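Transcriptional regulator, MarR family (Neisseria meningitidis serogroup B, PDB 3G3Z) probably binds DNA as a dimeric transcription factor of the MarR family, regulating gene expression through a winged helix-turn-helix domain. Local coordinates at residues N18-W23 against N32-L37. Numbering follows the deposited sequence.
Sequences NVFDKW and NLFAVL
Phe20 and Trp23, one helical turn apart, both reach across to the single ring of Phe34, and these three aromatics make up the whole contact between residues 18-23 and 32-37, on helices 5-25 and 31-43. As in other MarR proteins, the first helix belongs to the dimerisation region and helix 31-43 to the winged helix-turn-helix domain, so the cluster joins those two parts inside one subunit. Phe20 comes first. Its CG lies anti to the backbone N (chi1 -171°), which carries the ring out from its own helix until CZ stands 3.9 Å from CE2 of Phe34. The two rings sit obliquely, their planes 82° apart and their centroids separated by 5.9 Å, and they meet through one ring carbon each. Phe20 also packs on Trp55 of helix 48-55 and on Leu6 of the second subunit, so the same side chain touches both helix 48-55 and the dimer partner. Lys22 turns to the second subunit, where its NZ forms a salt bridge with Glu137 OE2. At Trp23 the benzo end of the indole does the touching. The ring system stacks with Phe109 of helix 93-117, and the side chain also packs on Ile140 of the second subunit. From helix 31-43, Phe34 answers both residues with its CB directed toward residues 18-23, and its side chain crosses each of theirs at about a right angle. Tyr38 stacks on the Phe34 ring, and Leu102 of helix 93-117 packs against the same side chain. No hydrogen bond spans the two segments, and all three aromatic residues are buried. Two corners of the Phe34 ring are thus used: CE2 serves Phe20, and CE1 lies at the indole edge, in its plane, 3.9 Å from Trp23 CZ3.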
ATOM      1  N   ASN A  18       4.460   0.774   1.625  1.00 18.58           N
ATOM      2  CA  ASN A  18       5.232   1.934   2.079  1.00 20.40           C
ATOM      3  C   ASN A  18       6.717   1.866   1.679  1.00 21.33           C
ATOM      4  O   ASN A  18       7.295   2.847   1.183  1.00 21.73           O
ATOM      5  CB  ASN A  18       5.121   2.026   3.604  1.00 22.40           C
ATOM      6  CG  ASN A  18       5.600   3.341   4.145  1.00 24.95           C
ATOM      7  OD1 ASN A  18       5.006   4.392   3.882  1.00 30.61           O
ATOM      8  ND2 ASN A  18       6.668   3.297   4.928  1.00 25.54           N
ATOM      9  N   VAL A  19       7.323   0.702   1.916  1.00 18.91           N
ATOM     10  CA  VAL A  19       8.753   0.502   1.708  1.00 20.15           C
ATOM     11  C   VAL A  19       9.081   0.510   0.219  1.00 19.39           C
ATOM     12  O   VAL A  19      10.126   1.016  -0.178  1.00 20.38           O
ATOM     13  CB  VAL A  19       9.270  -0.790   2.426  1.00 19.41           C
ATOM     14  CG1 VAL A  19      10.717  -1.071   2.087  1.00 20.13           C
ATOM     15  CG2 VAL A  19       9.132  -0.635   3.950  1.00 17.69           C
ATOM     16  N   PHE A  20       8.179  -0.052  -0.588  1.00 17.89           N
ATOM     17  CA  PHE A  20       8.261   0.040  -2.032  1.00 16.13           C
ATOM     18  C   PHE A  20       8.220   1.500  -2.492  1.00 18.07           C
ATOM     19  O   PHE A  20       9.010   1.905  -3.351  1.00 18.67           O
ATOM     20  CB  PHE A  20       7.126  -0.767  -2.686  1.00 15.81           C
ATOM     21  CG  PHE A  20       7.258  -0.899  -4.176  1.00 14.24           C
ATOM     22  CD1 PHE A  20       8.283  -1.654  -4.732  1.00 22.34           C
ATOM     23  CD2 PHE A  20       6.350  -0.275  -5.026  1.00 20.08           C
ATOM     24  CE1 PHE A  20       8.404  -1.772  -6.106  1.00 21.01           C
ATOM     25  CE2 PHE A  20       6.461  -0.397  -6.407  1.00 21.03           C
ATOM     26  CZ  PHE A  20       7.489  -1.139  -6.948  1.00 20.50           C
ATOM     27  N   ASP A  21       7.297   2.282  -1.926  1.00 18.75           N
ATOM     28  CA  ASP A  21       7.211   3.704  -2.217  1.00 19.68           C
ATOM     29  C   ASP A  21       8.455   4.469  -1.777  1.00 19.40           C
ATOM     30  O   ASP A  21       8.865   5.419  -2.435  1.00 21.43           O
ATOM     31  CB  ASP A  21       5.978   4.323  -1.558  1.00 23.22           C
ATOM     32  CG  ASP A  21       4.737   4.190  -2.409  1.00 29.93           C
ATOM     33  OD1 ASP A  21       3.644   4.558  -1.927  1.00 36.68           O
ATOM     34  OD2 ASP A  21       4.847   3.717  -3.560  1.00 34.71           O
ATOM     35  N   LYS A  22       9.048   4.051  -0.665  1.00 18.35           N
ATOM     36  CA  LYS A  22      10.272   4.664  -0.159  1.00 18.64           C
ATOM     37  C   LYS A  22      11.430   4.412  -1.127  1.00 18.44           C
ATOM     38  O   LYS A  22      12.180   5.335  -1.455  1.00 17.48           O
ATOM     39  CB  LYS A  22      10.596   4.117   1.225  1.00 20.74           C
ATOM     40  CG  LYS A  22      11.800   4.743   1.896  1.00 25.30           C
ATOM     41  CD  LYS A  22      12.098   4.029   3.211  1.00 29.55           C
ATOM     42  CE  LYS A  22      11.205   4.533   4.327  1.00 32.17           C
ATOM     43  NZ  LYS A  22      11.329   3.683   5.539  1.00 35.47           N
ATOM     44  N   TRP A  23      11.558   3.172  -1.600  1.00 16.92           N
ATOM     45  CA  TRP A  23      12.571   2.855  -2.602  1.00 18.41           C
ATOM     46  C   TRP A  23      12.396   3.720  -3.858  1.00 16.61           C
ATOM     47  O   TRP A  23      13.361   4.297  -4.352  1.00 18.82           O
ATOM     48  CB  TRP A  23      12.564   1.368  -2.979  1.00 16.88           C
ATOM     49  CG  TRP A  23      13.555   1.097  -4.031  1.00 15.17           C
ATOM     50  CD1 TRP A  23      14.894   0.886  -3.863  1.00 15.52           C
ATOM     51  CD2 TRP A  23      13.320   1.073  -5.445  1.00 15.07           C
ATOM     52  NE1 TRP A  23      15.500   0.701  -5.080  1.00 14.28           N
ATOM     53  CE2 TRP A  23      14.559   0.820  -6.068  1.00 14.75           C
ATOM     54  CE3 TRP A  23      12.184   1.239  -6.244  1.00 12.95           C
ATOM     55  CZ2 TRP A  23      14.689   0.724  -7.454  1.00 15.35           C
ATOM     56  CZ3 TRP A  23      12.314   1.142  -7.615  1.00 11.25           C
ATOM     57  CH2 TRP A  23      13.552   0.887  -8.206  1.00 11.28           C
ATOM     58  N   ASN A  32       3.406   7.392  -8.974  1.00 16.63           N
ATOM     59  CA  ASN A  32       2.702   7.726 -10.210  1.00 17.82           C
ATOM     60  C   ASN A  32       3.635   7.824 -11.426  1.00 16.18           C
ATOM     61  O   ASN A  32       3.320   7.302 -12.482  1.00 21.87           O
ATOM     62  CB  ASN A  32       1.896   9.025 -10.031  1.00 17.30           C
ATOM     63  CG  ASN A  32       0.888   8.942  -8.894  1.00 19.98           C
ATOM     64  OD1 ASN A  32       0.438   9.969  -8.367  1.00 17.24           O
ATOM     65  ND2 ASN A  32       0.514   7.726  -8.520  1.00 18.75           N
ATOM     66  N   LEU A  33       4.775   8.494 -11.269  1.00 15.86           N
ATOM     67  CA  LEU A  33       5.770   8.615 -12.338  1.00 17.37           C
ATOM     68  C   LEU A  33       6.415   7.279 -12.667  1.00 15.82           C
ATOM     69  O   LEU A  33       6.639   6.946 -13.841  1.00 15.33           O
ATOM     70  CB  LEU A  33       6.869   9.602 -11.917  1.00 16.94           C
ATOM     71  CG  LEU A  33       6.555  11.081 -12.094  1.00 22.27           C
ATOM     72  CD1 LEU A  33       7.434  11.914 -11.164  1.00 24.21           C
ATOM     73  CD2 LEU A  33       6.742  11.480 -13.565  1.00 22.00           C
ATOM     74  N   PHE A  34       6.746   6.534 -11.616  1.00 14.76           N
ATOM     75  CA  PHE A  34       7.315   5.197 -11.741  1.00 16.34           C
ATOM     76  C   PHE A  34       6.407   4.281 -12.539  1.00 16.20           C
ATOM     77  O   PHE A  34       6.859   3.572 -13.450  1.00 15.53           O
ATOM     78  CB  PHE A  34       7.574   4.604 -10.353  1.00 17.43           C
ATOM     79  CG  PHE A  34       8.153   3.232 -10.393  1.00 23.55           C
ATOM     80  CD1 PHE A  34       9.508   3.042 -10.668  1.00 25.80           C
ATOM     81  CD2 PHE A  34       7.347   2.120 -10.183  1.00 23.85           C
ATOM     82  CE1 PHE A  34      10.054   1.762 -10.722  1.00 22.35           C
ATOM     83  CE2 PHE A  34       7.891   0.833 -10.234  1.00 26.01           C
ATOM     84  CZ  PHE A  34       9.241   0.662 -10.503  1.00 23.13           C
ATOM     85  N   ALA A  35       5.117   4.317 -12.205  1.00 11.92           N
ATOM     86  CA  ALA A  35       4.123   3.498 -12.875  1.00 14.04           C
ATOM     87  C   ALA A  35       4.203   3.663 -14.403  1.00 15.00           C
ATOM     88  O   ALA A  35       4.258   2.670 -15.121  1.00 18.38           O
ATOM     89  CB  ALA A  35       2.713   3.838 -12.353  1.00 13.36           C
ATOM     90  N   VAL A  36       4.239   4.906 -14.888  1.00 15.95           N
ATOM     91  CA  VAL A  36       4.354   5.192 -16.335  1.00 16.08           C
ATOM     92  C   VAL A  36       5.736   4.817 -16.867  1.00 19.10           C
ATOM     93  O   VAL A  36       5.860   3.980 -17.757  1.00 23.82           O
ATOM     94  CB  VAL A  36       4.030   6.692 -16.665  1.00 16.63           C
ATOM     95  CG1 VAL A  36       4.203   7.000 -18.177  1.00 19.34           C
ATOM     96  CG2 VAL A  36       2.627   7.016 -16.251  1.00 12.70           C
ATOM     97  N   LEU A  37       6.772   5.430 -16.303  1.00 20.80           N
ATOM     98  CA  LEU A  37       8.145   5.278 -16.792  1.00 21.29           C
ATOM     99  C   LEU A  37       8.651   3.828 -16.776  1.00 21.23           C
ATOM    100  O   LEU A  37       9.227   3.344 -17.759  1.00 16.99           O
ATOM    101  CB  LEU A  37       9.092   6.180 -15.982  1.00 21.50           C
ATOM    102  CG  LEU A  37       8.830   7.698 -16.054  1.00 22.37           C
ATOM    103  CD1 LEU A  37       9.586   8.424 -14.948  1.00 17.03           C
ATOM    104  CD2 LEU A  37       9.191   8.254 -17.425  1.00 19.78           C
TER